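Local coordinates for VC0179-like protein (Escherichia coli, PDB 4XJ6), which probably joins GTP and ATP into cyclic GMP-AMP, as a magnesium-dependent bacterial nucleotidyltransferase related to cyclic GMP-AMP synthase, at residues Pro105-Gln110 with Ile130-Tyr135; Leu151-Val156 with Ala244-Val249; Lys71-Tyr76 with Leu160-Ala165. All blocks are in the same frame, centred on the assembly; numbering follows the deposited sequence.

Contact 1. Residues Pro105-Gln110 with Ile130-Tyr135; sequences PRFWTQ and IDDGTY. With MG (magnesium ion), chain B; MG (magnesium ion), chain C; GH3 (3'-deoxy-guanosine-5'-triphosphate), chain D; GH3 (3'-deoxy-guanosine-5'-triphosphate), chain E.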
loop_
_atom_site.group_PDB
_atom_site.type_symbol
_atom_site.label_atom_id
_atom_site.label_comp_id
_atom_site.label_asym_id
_atom_site.label_seq_id
_atom_site.Cartn_x
_atom_site.Cartn_y
_atom_site.Cartn_z
ATOM N N PRO A 105 0.117 -0.010 21.150
ATOM C CA PRO A 105 -0.155 0.201 19.725
ATOM C C PRO A 105 -1.015 -0.917 19.140
ATOM O O PRO A 105 -0.879 -2.069 19.552
ATOM C CB PRO A 105 1.242 0.200 19.096
ATOM C CG PRO A 105 2.093 -0.557 20.055
ATOM C CD PRO A 105 1.552 -0.218 21.413
ATOM N N ARG A 106 -1.897 -0.579 18.207
ATOM C CA ARG A 106 -2.677 -1.588 17.502
ATOM C C ARG A 106 -2.182 -1.700 16.065
ATOM O O ARG A 106 -1.558 -0.776 15.545
ATOM C CB ARG A 106 -4.169 -1.251 17.532
ATOM C CG ARG A 106 -4.974 -2.040 18.557
ATOM C CD ARG A 106 -4.662 -1.604 19.983
ATOM N NE ARG A 106 -5.493 -2.311 20.954
ATOM C CZ ARG A 106 -5.533 -2.030 22.253
ATOM N NH1 ARG A 106 -4.791 -1.045 22.749
ATOM N NH2 ARG A 106 -6.319 -2.729 23.060
ATOM N N PHE A 107 -2.454 -2.834 15.428
ATOM C CA PHE A 107 -1.996 -3.066 14.063
ATOM C C PHE A 107 -3.131 -3.556 13.174
ATOM O O PHE A 107 -3.809 -4.531 13.497
ATOM C CB PHE A 107 -0.845 -4.074 14.045
ATOM C CG PHE A 107 0.305 -3.697 14.934
ATOM C CD1 PHE A 107 1.297 -2.844 14.480
ATOM C CD2 PHE A 107 0.395 -4.198 16.221
ATOM C CE1 PHE A 107 2.355 -2.497 15.294
ATOM C CE2 PHE A 107 1.452 -3.854 17.038
ATOM C CZ PHE A 107 2.434 -3.004 16.575
ATOM N N TRP A 108 -3.337 -2.864 12.058
ATOM C CA TRP A 108 -4.352 -3.246 11.086
ATOM C C TRP A 108 -3.835 -3.032 9.671
ATOM O O TRP A 108 -3.341 -1.956 9.336
ATOM C CB TRP A 108 -5.648 -2.458 11.303
ATOM C CG TRP A 108 -6.351 -2.805 12.581
ATOM C CD1 TRP A 108 -6.836 -4.028 12.940
ATOM C CD2 TRP A 108 -6.661 -1.918 13.664
ATOM N NE1 TRP A 108 -7.421 -3.961 14.181
ATOM C CE2 TRP A 108 -7.326 -2.674 14.649
ATOM C CE3 TRP A 108 -6.438 -0.556 13.901
ATOM C CZ2 TRP A 108 -7.771 -2.122 15.846
ATOM C CZ3 TRP A 108 -6.879 -0.008 15.093
ATOM C CH2 TRP A 108 -7.539 -0.791 16.050
ATOM N N THR A 109 -3.952 -4.066 8.847
ATOM C CA THR A 109 -3.492 -4.006 7.467
ATOM C C THR A 109 -4.470 -3.233 6.585
ATOM O O THR A 109 -5.684 -3.429 6.657
ATOM C CB THR A 109 -3.286 -5.420 6.888
ATOM O OG1 THR A 109 -2.400 -6.159 7.738
ATOM C CG2 THR A 109 -2.694 -5.350 5.492
ATOM N N GLN A 110 -3.932 -2.339 5.761
ATOM C CA GLN A 110 -4.728 -1.639 4.762
ATOM C C GLN A 110 -4.253 -2.064 3.376
ATOM O O GLN A 110 -3.285 -2.809 3.250
ATOM C CB GLN A 110 -4.614 -0.123 4.943
ATOM C CG GLN A 110 -3.264 0.438 4.540
ATOM C CD GLN A 110 -2.989 1.803 5.129
ATOM O OE1 GLN A 110 -3.010 1.982 6.347
ATOM N NE2 GLN A 110 -2.721 2.776 4.267
ATOM N N ILE A 130 2.891 -5.148 1.530
ATOM C CA ILE A 130 2.015 -5.232 2.693
ATOM C C ILE A 130 1.936 -3.883 3.401
ATOM O O ILE A 130 2.940 -3.369 3.892
ATOM C CB ILE A 130 2.493 -6.292 3.704
ATOM C CG1 ILE A 130 2.877 -7.588 2.991
ATOM C CG2 ILE A 130 1.417 -6.545 4.753
ATOM C CD1 ILE A 130 3.418 -8.647 3.919
ATOM N N ASP A 131 0.739 -3.311 3.446
ATOM C CA ASP A 131 0.538 -2.036 4.120
ATOM C C ASP A 131 -0.043 -2.265 5.508
ATOM O O ASP A 131 -1.258 -2.248 5.689
ATOM C CB ASP A 131 -0.382 -1.132 3.304
ATOM C CG ASP A 131 0.056 -1.004 1.863
ATOM O OD1 ASP A 131 1.032 -0.271 1.600
ATOM O OD2 ASP A 131 -0.577 -1.637 0.991
ATOM N N ASP A 132 0.827 -2.487 6.486
ATOM C CA ASP A 132 0.384 -2.735 7.852
ATOM C C ASP A 132 0.609 -1.502 8.727
ATOM O O ASP A 132 1.740 -1.183 9.091
ATOM C CB ASP A 132 1.108 -3.943 8.446
ATOM C CG ASP A 132 0.374 -4.528 9.637
ATOM O OD1 ASP A 132 -0.870 -4.644 9.567
ATOM O OD2 ASP A 132 1.035 -4.870 10.640
ATOM N N GLY A 133 -0.475 -0.812 9.064
ATOM C CA GLY A 133 -0.384 0.414 9.835
ATOM C C GLY A 133 -0.285 0.193 11.330
ATOM O O GLY A 133 -0.845 -0.762 11.868
ATOM N N THR A 134 0.439 1.083 12.000
ATOM C CA THR A 134 0.522 1.077 13.457
ATOM C C THR A 134 -0.352 2.192 14.024
ATOM O O THR A 134 -0.205 3.357 13.653
ATOM C CB THR A 134 1.969 1.250 13.941
ATOM O OG1 THR A 134 2.779 0.207 13.387
ATOM C CG2 THR A 134 2.041 1.210 15.464
ATOM N N TYR A 135 -1.266 1.827 14.917
ATOM C CA TYR A 135 -2.217 2.781 15.476
ATOM C C TYR A 135 -1.986 2.991 16.969
ATOM O O TYR A 135 -1.939 2.032 17.737
ATOM C CB TYR A 135 -3.651 2.305 15.240
ATOM C CG TYR A 135 -4.068 2.225 13.788
ATOM C CD1 TYR A 135 -3.601 1.211 12.961
ATOM C CD2 TYR A 135 -4.954 3.149 13.253
ATOM C CE1 TYR A 135 -3.989 1.133 11.639
ATOM C CE2 TYR A 135 -5.349 3.079 11.933
ATOM C CZ TYR A 135 -4.866 2.069 11.131
ATOM O OH TYR A 135 -5.254 1.991 9.815
HETATM MG MG MG B . -0.183 -1.875 -1.051
HETATM MG MG MG C . 2.524 0.143 0.010
HETATM P PG GH3 D . -0.666 -2.651 -4.215
HETATM O O1G GH3 D . -0.056 -2.146 -5.499
HETATM O O2G GH3 D . 0.162 -2.226 -3.027
HETATM O O3G GH3 D . -0.723 -4.158 -4.247
HETATM O O3B GH3 D . -2.155 -2.044 -4.112
HETATM P PB GH3 D . -2.676 -1.229 -2.821
HETATM O O1B GH3 D . -4.182 -1.293 -2.766
HETATM O O2B GH3 D . -2.125 -1.791 -1.535
HETATM O O3A GH3 D . -2.212 0.295 -3.080
HETATM P PA GH3 D . -1.107 1.043 -2.182
HETATM O O1A GH3 D . -0.418 2.092 -3.025
HETATM O O2A GH3 D . -0.106 0.078 -1.598
HETATM O "O5'" GH3 D . -1.914 1.755 -0.985
HETATM C "C5'" GH3 D . -2.354 1.025 0.137
HETATM C "C4'" GH3 D . -3.407 1.835 0.880
HETATM O "O4'" GH3 D . -2.917 3.140 1.110
HETATM C "C3'" GH3 D . -4.706 1.992 0.111
HETATM C "C2'" GH3 D . -5.192 3.363 0.529
HETATM O "O2'" GH3 D . -6.097 3.244 1.602
HETATM C "C1'" GH3 D . -3.947 4.101 0.993
HETATM N N9 GH3 D . -3.554 5.064 -0.044
HETATM C C8 GH3 D . -2.510 4.904 -0.917
HETATM N N7 GH3 D . -2.445 5.991 -1.722
HETATM C C5 GH3 D . -3.433 6.846 -1.361
HETATM C C6 GH3 D . -3.815 8.092 -1.841
HETATM O O6 GH3 D . -3.200 8.606 -2.773
HETATM N N1 GH3 D . -4.884 8.746 -1.269
HETATM C C2 GH3 D . -5.570 8.167 -0.224
HETATM N N2 GH3 D . -6.602 8.806 0.325
HETATM N N3 GH3 D . -5.186 6.929 0.249
HETATM C C4 GH3 D . -4.137 6.276 -0.307
HETATM O O3A GH3 E . 4.833 5.151 -1.906
HETATM P PA GH3 E . 4.000 6.268 -1.101
HETATM O O1A GH3 E . 2.888 6.776 -1.986
HETATM O O2A GH3 E . 4.879 7.397 -0.615
HETATM O "O5'" GH3 E . 3.357 5.455 0.131
HETATM C "C5'" GH3 E . 3.220 4.052 0.066
HETATM C "C4'" GH3 E . 2.391 3.580 1.250
HETATM O "O4'" GH3 E . 1.983 4.694 2.013
HETATM C "C3'" GH3 E . 1.115 2.853 0.860
HETATM C "C2'" GH3 E . 0.142 3.223 1.969
HETATM O "O2'" GH3 E . 0.121 2.217 2.955
HETATM C "C1'" GH3 E . 0.696 4.502 2.574
HETATM N N9 GH3 E . -0.120 5.637 2.121
HETATM C C8 GH3 E . 0.175 6.394 1.016
HETATM N N7 GH3 E . -0.764 7.353 0.895
HETATM C C5 GH3 E . -1.644 7.226 1.913
HETATM C C6 GH3 E . -2.777 7.955 2.244
HETATM O O6 GH3 E . -3.119 8.905 1.541
HETATM N N1 GH3 E . -3.512 7.607 3.355
HETATM C C2 GH3 E . -3.114 6.538 4.130
HETATM N N2 GH3 E . -3.833 6.212 5.204
HETATM N N3 GH3 E . -1.982 5.815 3.794
HETATM C C4 GH3 E . -1.255 6.152 2.701
HETATM O O HOH W 1 -3.912 0.430 8.276
HETATM O O HOH W 2 -1.490 -4.332 1.705
HETATM O O HOH W 3 -0.620 -3.931 -0.704
HETATM O O HOH W 4 2.730 1.323 -1.693
#
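W108 and Y135 meet edge-to-face. The six-membered ring of W108 turns its edge to one face of the Y135 ring, with planes at 64° and centroids 5.0 Å apart. W108 CE3 lies over the rim of that face, 3.5 Å from Y135 CD1. On the other face of the sheet, F107 and T134 run side by side. There T134 OG1 sits at the ring edge, 3.3 Å from F107 CE1. T109 and D132 cross at about a right angle. T109 OG1 donates to D132 OD1 at 2.8 Å, from above the carboxylate plane. R34 also bonds T109 OG1, and R38 forms a salt bridge with D132; both come from helix 24-57. The two strands are antiparallel neighbours in the mixed sheet of the nucleotidyltransferase domain. Backbone bonds pair R106 with Y135 and W108 with G133. Q110 and D131 reach the active site. D131 CG is anti to the carbonyl carbon (chi1 -51°). D131 OD2 binds one magnesium ion at 2.1 Å and OD1 binds the other at 2.2 Å. D129 and D191 complete the protein ligands of the metal pair. Q110 NE2 donates to O4' of the nucleotide whose triphosphate binds the first magnesium. The O2' of the second nucleotide donates to D131 OD1. Y195 bonds Q110 OE1. A water donates to Q110 OE1 at 2.6 Å and also to W108 O, and is hydrogen-bonded to Y135 OH.

Contact 2. Residues Leu151-Val156 with Ala244-Val249; sequences LLLLLV and ALREGV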
loop_
_atom_site.group_PDB
_atom_site.type_symbol
_atom_site.label_atom_id
_atom_site.label_comp_id
_atom_site.label_asym_id
_atom_site.label_seq_id
_atom_site.Cartn_x
_atom_site.Cartn_y
_atom_site.Cartn_z
ATOM N N LEU A 151 7.896 11.584 17.771
ATOM C CA LEU A 151 8.092 10.506 18.732
ATOM C C LEU A 151 7.631 9.173 18.154
ATOM O O LEU A 151 8.387 8.199 18.130
ATOM C CB LEU A 151 7.338 10.813 20.030
ATOM C CG LEU A 151 7.692 10.050 21.313
ATOM C CD1 LEU A 151 7.249 10.853 22.528
ATOM C CD2 LEU A 151 7.067 8.662 21.351
ATOM N N LEU A 152 6.384 9.145 17.693
ATOM C CA LEU A 152 5.780 7.934 17.146
ATOM C C LEU A 152 6.502 7.457 15.895
ATOM O O LEU A 152 6.654 6.257 15.671
ATOM C CB LEU A 152 4.303 8.182 16.834
ATOM C CG LEU A 152 3.452 8.693 17.998
ATOM C CD1 LEU A 152 2.078 9.113 17.509
ATOM C CD2 LEU A 152 3.345 7.615 19.055
ATOM N N LEU A 153 6.942 8.410 15.081
ATOM C CA LEU A 153 7.667 8.094 13.855
ATOM C C LEU A 153 9.038 7.503 14.156
ATOM O O LEU A 153 9.497 6.595 13.463
ATOM C CB LEU A 153 7.813 9.342 12.980
ATOM C CG LEU A 153 6.551 9.792 12.243
ATOM C CD1 LEU A 153 6.786 11.126 11.547
ATOM C CD2 LEU A 153 6.101 8.723 11.252
ATOM N N LEU A 154 9.687 8.017 15.195
ATOM C CA LEU A 154 10.991 7.507 15.611
ATOM C C LEU A 154 10.887 6.110 16.214
ATOM O O LEU A 154 11.843 5.338 16.177
ATOM C CB LEU A 154 11.646 8.458 16.613
ATOM C CG LEU A 154 12.309 9.702 16.021
ATOM C CD1 LEU A 154 12.933 10.551 17.121
ATOM C CD2 LEU A 154 13.347 9.311 14.976
ATOM N N LEU A 155 9.723 5.793 16.773
ATOM C CA LEU A 155 9.483 4.465 17.326
ATOM C C LEU A 155 9.264 3.444 16.216
ATOM O O LEU A 155 9.647 2.281 16.344
ATOM C CB LEU A 155 8.283 4.479 18.270
ATOM C CG LEU A 155 8.453 5.299 19.549
ATOM C CD1 LEU A 155 7.266 5.090 20.471
ATOM C CD2 LEU A 155 9.753 4.946 20.254
ATOM N N VAL A 156 8.642 3.885 15.129
ATOM C CA VAL A 156 8.475 3.044 13.954
ATOM C C VAL A 156 9.832 2.806 13.309
ATOM O O VAL A 156 10.171 1.676 12.947
ATOM C CB VAL A 156 7.510 3.674 12.934
ATOM C CG1 VAL A 156 7.562 2.920 11.620
ATOM C CG2 VAL A 156 6.093 3.696 13.486
ATOM N N ALA A 244 0.558 10.232 10.489
ATOM C CA ALA A 244 1.771 10.996 10.754
ATOM C C ALA A 244 2.628 11.088 9.494
ATOM O O ALA A 244 3.011 10.071 8.917
ATOM C CB ALA A 244 2.558 10.368 11.894
ATOM N N LEU A 245 2.918 12.314 9.069
ATOM C CA LEU A 245 3.665 12.548 7.836
ATOM C C LEU A 245 5.162 12.703 8.098
ATOM O O LEU A 245 5.574 13.232 9.130
ATOM C CB LEU A 245 3.122 13.781 7.116
ATOM C CG LEU A 245 1.635 13.718 6.768
ATOM C CD1 LEU A 245 1.172 15.023 6.148
ATOM C CD2 LEU A 245 1.362 12.557 5.830
ATOM N N ARG A 246 5.969 12.244 7.150
ATOM C CA ARG A 246 7.415 12.190 7.332
ATOM C C ARG A 246 8.150 13.248 6.517
ATOM O O ARG A 246 9.277 13.617 6.843
ATOM C CB ARG A 246 7.932 10.796 6.968
ATOM C CG ARG A 246 7.468 9.704 7.918
ATOM C CD ARG A 246 7.814 8.323 7.384
ATOM N NE ARG A 246 7.553 7.276 8.368
ATOM C CZ ARG A 246 8.469 6.784 9.194
ATOM N NH1 ARG A 246 9.711 7.244 9.153
ATOM N NH2 ARG A 246 8.145 5.831 10.058
ATOM N N GLU A 247 7.511 13.733 5.458
ATOM C CA GLU A 247 8.108 14.757 4.607
ATOM C C GLU A 247 7.164 15.941 4.426
ATOM O O GLU A 247 5.948 15.800 4.538
ATOM C CB GLU A 247 8.487 14.167 3.245
ATOM C CG GLU A 247 9.503 13.037 3.320
ATOM C CD GLU A 247 10.842 13.496 3.865
ATOM O OE1 GLU A 247 11.236 14.645 3.580
ATOM O OE2 GLU A 247 11.496 12.709 4.583
ATOM N N GLY A 248 7.725 17.112 4.144
ATOM C CA GLY A 248 6.919 18.303 3.960
ATOM C C GLY A 248 6.846 19.148 5.215
ATOM O O GLY A 248 7.707 19.049 6.090
ATOM N N VAL A 249 5.812 19.978 5.309
ATOM C CA VAL A 249 5.668 20.902 6.428
ATOM C C VAL A 249 4.442 20.585 7.278
ATOM O O VAL A 249 4.252 21.162 8.347
ATOM C CB VAL A 249 5.579 22.358 5.935
ATOM C CG1 VAL A 249 6.914 22.801 5.366
ATOM C CG2 VAL A 249 4.480 22.500 4.894
#
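L153 packs against A244, L245 and R246. Its one purely apolar touch is CD2 on A244 CB, 4.0 Å away. The other methyl, CD1, makes a methyl-to-carbonyl contact, 3.4 Å from the oxygen L245 O. L153 CG is anti to its carbonyl carbon (chi1 -75°), and both branches beyond it meet the 244-249 segment.

A further kind of contact is methyl against guanidinium. The R246 chain is extended from CG to NE and crosses L153 obliquely. L153 CD2 sits over one face of the guanidinium, offset toward its rim, 3.5 Å from R246 NE. V156 comes to the edge of the same group, with CG1 3.4 Å from R246 NH2. In the fold, helix 149-166 packs here against the loop joining the antiparallel strands 242-244 and 252-254. M194 of strand 188-198 touches both L153 and V156, so the sheet adjoins the same helix side.

No hydrogen bond links the two segments. The charge of R246 is met just beyond them, where NH1 forms a salt bridge with D157 OD1, one residue after V156. E174 is a longer, weak ion partner of NH1. The backbone of R246 bonds to N176.

Contact 3. Residues Lys71-Tyr76 with Leu160-Ala165; sequences KTNVRY and LKSLEA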
loop_
_atom_site.group_PDB
_atom_site.type_symbol
_atom_site.label_atom_id
_atom_site.label_comp_id
_atom_site.label_asym_id
_atom_site.label_seq_id
_atom_site.Cartn_x
_atom_site.Cartn_y
_atom_site.Cartn_z
ATOM N N LYS A 71 19.886 0.944 25.834
ATOM C CA LYS A 71 19.873 -0.448 26.258
ATOM C C LYS A 71 18.721 -1.162 25.567
ATOM O O LYS A 71 18.539 -2.370 25.718
ATOM C CB LYS A 71 19.742 -0.564 27.778
ATOM C CG LYS A 71 20.910 0.021 28.548
ATOM C CD LYS A 71 20.633 0.017 30.042
ATOM C CE LYS A 71 21.688 0.807 30.802
ATOM N NZ LYS A 71 21.176 1.304 32.111
ATOM N N THR A 72 17.949 -0.396 24.801
ATOM C CA THR A 72 16.807 -0.929 24.071
ATOM C C THR A 72 17.078 -0.957 22.567
ATOM O O THR A 72 18.215 -0.786 22.130
ATOM C CB THR A 72 15.536 -0.101 24.337
ATOM O OG1 THR A 72 15.648 1.170 23.689
ATOM C CG2 THR A 72 15.342 0.115 25.827
ATOM N N ASN A 73 16.025 -1.164 21.780
ATOM C CA ASN A 73 16.147 -1.190 20.324
ATOM C C ASN A 73 16.493 0.177 19.742
ATOM O O ASN A 73 16.882 0.281 18.579
ATOM C CB ASN A 73 14.853 -1.704 19.685
ATOM C CG ASN A 73 14.693 -3.204 19.811
ATOM O OD1 ASN A 73 15.305 -3.968 19.065
ATOM N ND2 ASN A 73 13.856 -3.635 20.747
ATOM N N VAL A 74 16.341 1.218 20.557
ATOM C CA VAL A 74 16.674 2.586 20.165
ATOM C C VAL A 74 18.168 2.702 19.847
ATOM O O VAL A 74 18.602 3.643 19.185
ATOM C CB VAL A 74 16.265 3.590 21.278
ATOM C CG1 VAL A 74 16.555 5.036 20.882
ATOM C CG2 VAL A 74 14.792 3.434 21.603
ATOM N N ARG A 75 18.939 1.725 20.319
ATOM C CA ARG A 75 20.348 1.565 19.955
ATOM C C ARG A 75 20.623 1.772 18.466
ATOM O O ARG A 75 21.655 2.324 18.088
ATOM C CB ARG A 75 20.840 0.166 20.348
ATOM C CG ARG A 75 21.295 0.018 21.787
ATOM C CD ARG A 75 21.693 -1.423 22.104
ATOM N NE ARG A 75 20.542 -2.324 22.108
ATOM C CZ ARG A 75 20.387 -3.347 21.274
ATOM N NH1 ARG A 75 21.316 -3.612 20.366
ATOM N NH2 ARG A 75 19.305 -4.111 21.353
ATOM N N TYR A 76 19.689 1.324 17.629
ATOM C CA TYR A 76 19.921 1.216 16.191
ATOM C C TYR A 76 19.588 2.491 15.413
ATOM O O TYR A 76 19.828 2.565 14.205
ATOM C CB TYR A 76 19.123 0.033 15.633
ATOM C CG TYR A 76 19.528 -1.287 16.253
ATOM C CD1 TYR A 76 20.777 -1.837 15.994
ATOM C CD2 TYR A 76 18.673 -1.974 17.105
ATOM C CE1 TYR A 76 21.161 -3.040 16.558
ATOM C CE2 TYR A 76 19.048 -3.178 17.677
ATOM C CZ TYR A 76 20.291 -3.705 17.399
ATOM O OH TYR A 76 20.663 -4.900 17.967
ATOM N N LEU A 160 11.930 -0.866 12.564
ATOM C CA LEU A 160 12.376 -1.328 11.255
ATOM C C LEU A 160 13.899 -1.315 11.122
ATOM O O LEU A 160 14.477 -2.193 10.483
ATOM C CB LEU A 160 11.740 -0.478 10.156
ATOM C CG LEU A 160 10.211 -0.440 10.188
ATOM C CD1 LEU A 160 9.667 0.414 9.052
ATOM C CD2 LEU A 160 9.624 -1.850 10.145
ATOM N N LYS A 161 14.545 -0.321 11.727
ATOM C CA LYS A 161 16.002 -0.233 11.693
ATOM C C LYS A 161 16.642 -1.312 12.560
ATOM O O LYS A 161 17.763 -1.750 12.291
ATOM C CB LYS A 161 16.471 1.148 12.143
ATOM C CG LYS A 161 16.296 2.229 11.089
ATOM C CD LYS A 161 16.685 3.598 11.622
ATOM C CE LYS A 161 17.645 4.298 10.675
ATOM N NZ LYS A 161 17.303 5.734 10.482
ATOM N N SER A 162 15.932 -1.743 13.598
ATOM C CA SER A 162 16.414 -2.836 14.436
ATOM C C SER A 162 16.325 -4.153 13.676
ATOM O O SER A 162 17.169 -5.032 13.837
ATOM C CB SER A 162 15.615 -2.917 15.738
ATOM O OG SER A 162 14.300 -3.398 15.503
ATOM N N LEU A 163 15.290 -4.279 12.852
ATOM C CA LEU A 163 15.119 -5.446 11.996
ATOM C C LEU A 163 16.172 -5.448 10.890
ATOM O O LEU A 163 16.711 -6.499 10.534
ATOM C CB LEU A 163 13.714 -5.474 11.393
ATOM C CG LEU A 163 12.570 -5.727 12.374
ATOM C CD1 LEU A 163 11.229 -5.677 11.660
ATOM C CD2 LEU A 163 12.762 -7.067 13.062
ATOM N N GLU A 164 16.457 -4.262 10.358
ATOM C CA GLU A 164 17.491 -4.089 9.345
ATOM C C GLU A 164 18.859 -4.512 9.867
ATOM O O GLU A 164 19.577 -5.273 9.221
ATOM C CB GLU A 164 17.538 -2.631 8.886
ATOM C CG GLU A 164 18.740 -2.292 8.022
ATOM C CD GLU A 164 18.776 -0.834 7.611
ATOM O OE1 GLU A 164 19.008 0.032 8.481
ATOM O OE2 GLU A 164 18.566 -0.556 6.414
ATOM N N ALA A 165 19.204 -4.012 11.046
ATOM C CA ALA A 165 20.519 -4.245 11.633
ATOM C C ALA A 165 20.730 -5.704 12.028
ATOM O O ALA A 165 21.843 -6.222 11.943
ATOM C CB ALA A 165 20.716 -3.348 12.840
#
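The Y76 ring is the flat group that meets helix 149-166, through S162 and A165. Its two CD atoms meet different residues. CD2 is 3.5 Å from S162 CB, and CD1 is 3.5 Å from A165 CB. S162 and A165 are three residues apart, so they lie nearly one helical turn from each other. This is helix-to-turn packing: the short 3-10 segment 73-76, between helices 62-69 and 79-90, rests on the last turns of helix 149-166 of the nucleotidyltransferase domain.

Y76 CG is anti to the carbonyl carbon (chi1 -61°), and it lies 3.9 Å from S162 CA. Y76 CB comes 4.0 Å from the carbonyl oxygen K161 O. The backbone approach is close too, with the CA atoms of Y76 and S162 5.6 Å apart. At the far end of the ring, R75 NH1 makes a weak hydrogen bond to Y76 OH. It links two side chains of the same turn.

N73 is the second contact residue of the turn. Its amide nitrogen ND2 is bonded to E47 of helix 24-57. S162 OG turns to other partners: it bonds S159 O in its own helix and R40 of helix 24-57. Helix 24-57 therefore binds a polar side chain on each segment.

The turn opens with an ST turn, in which V74 N donates to T72 OG1. Across the contact, N73 OD1 lies 3.5 Å from S162 CB.

How the contacts relate
From the N terminus, the turn 71-76 comes first. Its partner is 160-165, with 83 residues between them, so contact 3 closes a long loop. Contact 1 is nested inside that loop and joins strand 106-110 to strand 128-138. The chain then enters helix 149-166, which serves both other contacts. Its segment 151-156 opens contact 2 before 160-165 closes contact 3. Contact 2 closes only at 244-249, so contacts 2 and 3 cross. Contact 1 closes before contact 2 opens. Helix 149-166 is thus tied to the turn before helix 79-90 and to the loop after strand 242-244. The centres of contacts 2 and 3 are about 17 Å apart.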